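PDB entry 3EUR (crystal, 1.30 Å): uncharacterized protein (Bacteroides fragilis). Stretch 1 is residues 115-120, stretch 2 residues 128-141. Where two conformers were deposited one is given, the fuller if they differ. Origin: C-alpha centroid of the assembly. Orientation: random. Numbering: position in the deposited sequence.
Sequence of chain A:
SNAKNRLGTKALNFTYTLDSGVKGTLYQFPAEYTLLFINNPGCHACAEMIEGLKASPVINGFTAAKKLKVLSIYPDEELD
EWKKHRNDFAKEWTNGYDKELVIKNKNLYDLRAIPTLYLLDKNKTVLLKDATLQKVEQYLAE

Stretch 1 (115-120) PTLYLL
Stretch 2 128-141: LKDATLQKVEQYLA

Three backbone hydrogen bonds join the strand 116-120 to the start of the second stretch, which runs antiparallel to it. Leu119 and Leu128 face each other as a hydrogen-bonded pair, CA atoms 4.9 Å apart: Leu119 N donates to Leu128 O at 3.0 Å, and Leu128 N returns a bond to Leu119 O at 3.1 Å. The third bond, Ala131 N to Leu117 O (3.0 Å, 154° at the hydrogen), comes after the chain has turned a corner at 128-130. Asp130, at phi/psi 47/56, lies in this corner; its N also comes within 3.0 Å of Leu117 O, but the angle is too poor for a hydrogen bond. Between the bonded positions, Tyr118 CA lies 3.3 Å from Leu128 O in a CA-H...O contact.

Water completes the polar network where the chains part. Water 2 accepts from Leu117 N (2.9 Å) and donates to Asp130 OD1 (2.8 Å) and Ala131 O (2.6 Å), so it bridges the backbones beside the Ala131 bond. Water 1 donates to Asp130 OD1 at 2.6 Å and is hydrogen-bonded to Thr116 OG1 at 2.9 Å. The aspartate (chi1 t) also brings OD1 to 2.5 Å from Thr116 CG2 (Thr116 chi1 -35°), a very tight approach; both residues were deposited in two conformers, with one of each given here.

Strand residues 116-120 are extended, with phi from -139 to -105° and psi from 124 to 144°. Tyr118 (chi1 m, chi2 -109°) points sideways at CB, but its ring reaches the corner: CE1 lies 3.6 Å from Lys129 CG of the all-t lysine, and Asp130 N sits over one ring face.

Thr132 (chi1 p) caps the following helix, its OG1 accepting from Lys135 N at 3.1 Å. The helix continues with i to i+4 bonds from Val136 N to Thr132 O onward. Its axis runs 17° from the strand's in the same sense, with a closest approach of 9.4 Å, leaving room for an apolar layer between them.

Leu117, Leu119, Leu128 and Ala131 share the sheet face that supplies this layer. Leu117 (m, t) places CD1 4.1 Å from Val136 CG2 (chi1 t) and 4.3 Å from Leu133 CD1 (t, p). Leu119 (t, p) meets Leu128 (m, t) CB to CB at 4.1 Å, and its CD2 approaches Tyr139 CD2 (chi1 t) at 3.5 Å and Leu140 CD2 (m, t) at 4.1 Å. Altogether the stretches bury 564 Å², both sides summed.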

# COMPACT_ATOMS: atom_id res chain seq x y z
N PRO A 115 3.77 -7.91 -5.81
CA PRO A 115 2.97 -6.86 -5.16
C PRO A 115 1.67 -7.37 -4.60
O PRO A 115 1.06 -8.22 -5.13
CB PRO A 115 2.67 -5.91 -6.31
CG PRO A 115 2.66 -6.76 -7.47
CD PRO A 115 3.74 -7.73 -7.26
N THR A 116 1.29 -6.79 -3.47
CA THR A 116 0.07 -7.17 -2.76
C THR A 116 -0.69 -5.97 -2.21
O THR A 116 -0.13 -4.99 -1.71
CB THR A 116 0.37 -8.15 -1.61
OG1 THR A 116 1.44 -9.02 -1.99
CG2 THR A 116 -0.86 -8.98 -1.29
N LEU A 117 -2.01 -6.07 -2.30
CA LEU A 117 -2.94 -5.05 -1.83
C LEU A 117 -3.72 -5.50 -0.62
O LEU A 117 -4.20 -6.62 -0.56
CB LEU A 117 -3.93 -4.70 -2.94
CG LEU A 117 -3.37 -4.11 -4.21
CD1 LEU A 117 -4.49 -3.97 -5.25
CD2 LEU A 117 -2.72 -2.75 -3.98
N TYR A 118 -3.87 -4.59 0.33
CA TYR A 118 -4.84 -4.71 1.42
C TYR A 118 -5.75 -3.49 1.38
O TYR A 118 -5.26 -2.39 1.24
CB TYR A 118 -4.18 -4.77 2.81
CG TYR A 118 -3.40 -5.99 3.11
CD1 TYR A 118 -3.90 -6.90 4.04
CD2 TYR A 118 -2.23 -6.29 2.47
CE1 TYR A 118 -3.24 -8.05 4.37
CE2 TYR A 118 -1.53 -7.50 2.78
CZ TYR A 118 -2.09 -8.37 3.71
OH TYR A 118 -1.44 -9.56 4.03
N LEU A 119 -7.05 -3.70 1.53
CA LEU A 119 -7.99 -2.60 1.69
C LEU A 119 -8.39 -2.55 3.14
O LEU A 119 -8.84 -3.55 3.71
CB LEU A 119 -9.21 -2.77 0.78
CG LEU A 119 -10.19 -1.58 0.80
CD1 LEU A 119 -9.64 -0.37 0.18
CD2 LEU A 119 -11.54 -2.00 0.16
N LEU A 120 -8.18 -1.38 3.75
CA LEU A 120 -8.40 -1.16 5.18
C LEU A 120 -9.44 -0.06 5.40
O LEU A 120 -9.49 0.91 4.62
CB LEU A 120 -7.09 -0.72 5.84
CG LEU A 120 -5.86 -1.55 5.55
CD1 LEU A 120 -4.61 -0.95 6.23
CD2 LEU A 120 -6.01 -3.00 5.91
N LEU A 128 -10.15 -6.25 2.84
CA LEU A 128 -9.69 -7.23 1.88
C LEU A 128 -8.21 -7.49 2.17
O LEU A 128 -7.44 -6.56 2.33
CB LEU A 128 -9.82 -6.76 0.44
CG LEU A 128 -11.18 -6.46 -0.10
CD1 LEU A 128 -11.08 -5.72 -1.45
CD2 LEU A 128 -12.00 -7.75 -0.23
N LYS A 129 -7.86 -8.76 2.28
CA LYS A 129 -6.51 -9.23 2.47
C LYS A 129 -5.93 -9.76 1.15
O LYS A 129 -6.49 -10.70 0.59
CB LYS A 129 -6.47 -10.33 3.55
CG LYS A 129 -5.07 -11.00 3.60
CD LYS A 129 -4.93 -11.98 4.74
CE LYS A 129 -3.52 -12.48 4.89
NZ LYS A 129 -3.36 -13.40 6.10
N ASP A 130 -4.77 -9.28 0.72
CA ASP A 130 -4.10 -9.79 -0.45
C ASP A 130 -5.07 -9.93 -1.64
O ASP A 130 -5.23 -10.98 -2.21
CB ASP A 130 -3.36 -11.07 -0.08
CG ASP A 130 -2.61 -11.59 -1.21
OD1 ASP A 130 -2.42 -10.78 -2.15
OD2 ASP A 130 -2.21 -12.79 -1.19
N ALA A 131 -5.70 -8.84 -1.97
CA ALA A 131 -6.68 -8.75 -3.03
C ALA A 131 -6.04 -8.39 -4.34
O ALA A 131 -5.11 -7.61 -4.39
CB ALA A 131 -7.76 -7.72 -2.63
N THR A 132 -6.60 -8.90 -5.43
CA THR A 132 -6.30 -8.36 -6.71
C THR A 132 -6.89 -6.97 -6.89
O THR A 132 -7.84 -6.59 -6.19
CB THR A 132 -6.86 -9.26 -7.83
OG1 THR A 132 -8.26 -9.26 -7.71
CG2 THR A 132 -6.29 -10.71 -7.76
N LEU A 133 -6.36 -6.21 -7.84
CA LEU A 133 -6.94 -4.92 -8.14
C LEU A 133 -8.40 -5.06 -8.50
O LEU A 133 -9.26 -4.28 -8.05
CB LEU A 133 -6.16 -4.23 -9.24
CG LEU A 133 -6.63 -2.80 -9.55
CD1 LEU A 133 -6.72 -1.92 -8.31
CD2 LEU A 133 -5.67 -2.17 -10.55
N GLN A 134 -8.75 -6.06 -9.31
CA GLN A 134 -10.15 -6.19 -9.69
C GLN A 134 -11.07 -6.51 -8.52
O GLN A 134 -12.22 -6.05 -8.46
CB GLN A 134 -10.30 -7.14 -10.87
CG GLN A 134 -10.02 -8.56 -10.61
CD GLN A 134 -10.31 -9.39 -11.88
OE1 GLN A 134 -9.62 -9.23 -12.80
NE2 GLN A 134 -11.30 -10.25 -11.85
N LYS A 135 -10.58 -7.25 -7.53
CA LYS A 135 -11.38 -7.50 -6.34
C LYS A 135 -11.60 -6.20 -5.53
O LYS A 135 -12.66 -5.96 -5.01
CB LYS A 135 -10.72 -8.57 -5.49
CG LYS A 135 -11.37 -8.88 -4.22
CD LYS A 135 -12.74 -9.46 -4.40
CE LYS A 135 -13.28 -10.03 -3.08
NZ LYS A 135 -14.78 -10.13 -3.13
N VAL A 136 -10.56 -5.37 -5.43
CA VAL A 136 -10.72 -4.07 -4.76
C VAL A 136 -11.77 -3.24 -5.50
O VAL A 136 -12.65 -2.65 -4.86
CB VAL A 136 -9.37 -3.32 -4.68
CG1 VAL A 136 -9.56 -1.90 -4.13
CG2 VAL A 136 -8.36 -4.10 -3.82
N GLU A 137 -11.72 -3.22 -6.83
CA GLU A 137 -12.68 -2.43 -7.60
C GLU A 137 -14.09 -2.95 -7.37
O GLU A 137 -15.04 -2.19 -7.21
CB GLU A 137 -12.35 -2.47 -9.10
CG GLU A 137 -11.04 -1.82 -9.47
CD GLU A 137 -10.71 -2.08 -10.92
OE1 GLU A 137 -10.52 -3.27 -11.28
OE2 GLU A 137 -10.63 -1.10 -11.71
N GLN A 138 -14.26 -4.28 -7.39
CA GLN A 138 -15.57 -4.86 -7.16
C GLN A 138 -16.12 -4.50 -5.79
O GLN A 138 -17.30 -4.15 -5.65
CB GLN A 138 -15.50 -6.37 -7.36
CG GLN A 138 -16.85 -7.00 -7.46
CD GLN A 138 -16.81 -8.50 -7.37
OE1 GLN A 138 -15.89 -9.15 -7.88
NE2 GLN A 138 -17.82 -9.07 -6.68
N TYR A 139 -15.28 -4.59 -4.78
CA TYR A 139 -15.70 -4.27 -3.41
C TYR A 139 -16.17 -2.83 -3.31
O TYR A 139 -17.21 -2.53 -2.74
CB TYR A 139 -14.52 -4.53 -2.49
CG TYR A 139 -14.85 -4.33 -1.04
CD1 TYR A 139 -15.21 -5.40 -0.24
CD2 TYR A 139 -14.83 -3.09 -0.45
CE1 TYR A 139 -15.53 -5.25 1.09
CE2 TYR A 139 -15.16 -2.92 0.89
CZ TYR A 139 -15.51 -4.01 1.65
OH TYR A 139 -15.84 -3.89 2.98
N LEU A 140 -15.37 -1.92 -3.87
CA LEU A 140 -15.68 -0.51 -3.76
C LEU A 140 -16.89 -0.09 -4.61
O LEU A 140 -17.59 0.86 -4.27
CB LEU A 140 -14.48 0.35 -4.16
CG LEU A 140 -13.28 0.30 -3.21
CD1 LEU A 140 -12.10 0.98 -3.88
CD2 LEU A 140 -13.67 0.86 -1.81
N ALA A 141 -17.14 -0.75 -5.74
CA ALA A 141 -18.28 -0.41 -6.59
C ALA A 141 -19.60 -0.94 -6.04
O ALA A 141 -20.67 -0.57 -6.48
CB ALA A 141 -17.99 -0.95 -7.99
O HOH W 1 -0.20 -10.95 -3.47
O HOH W 2 -2.78 -8.49 -3.66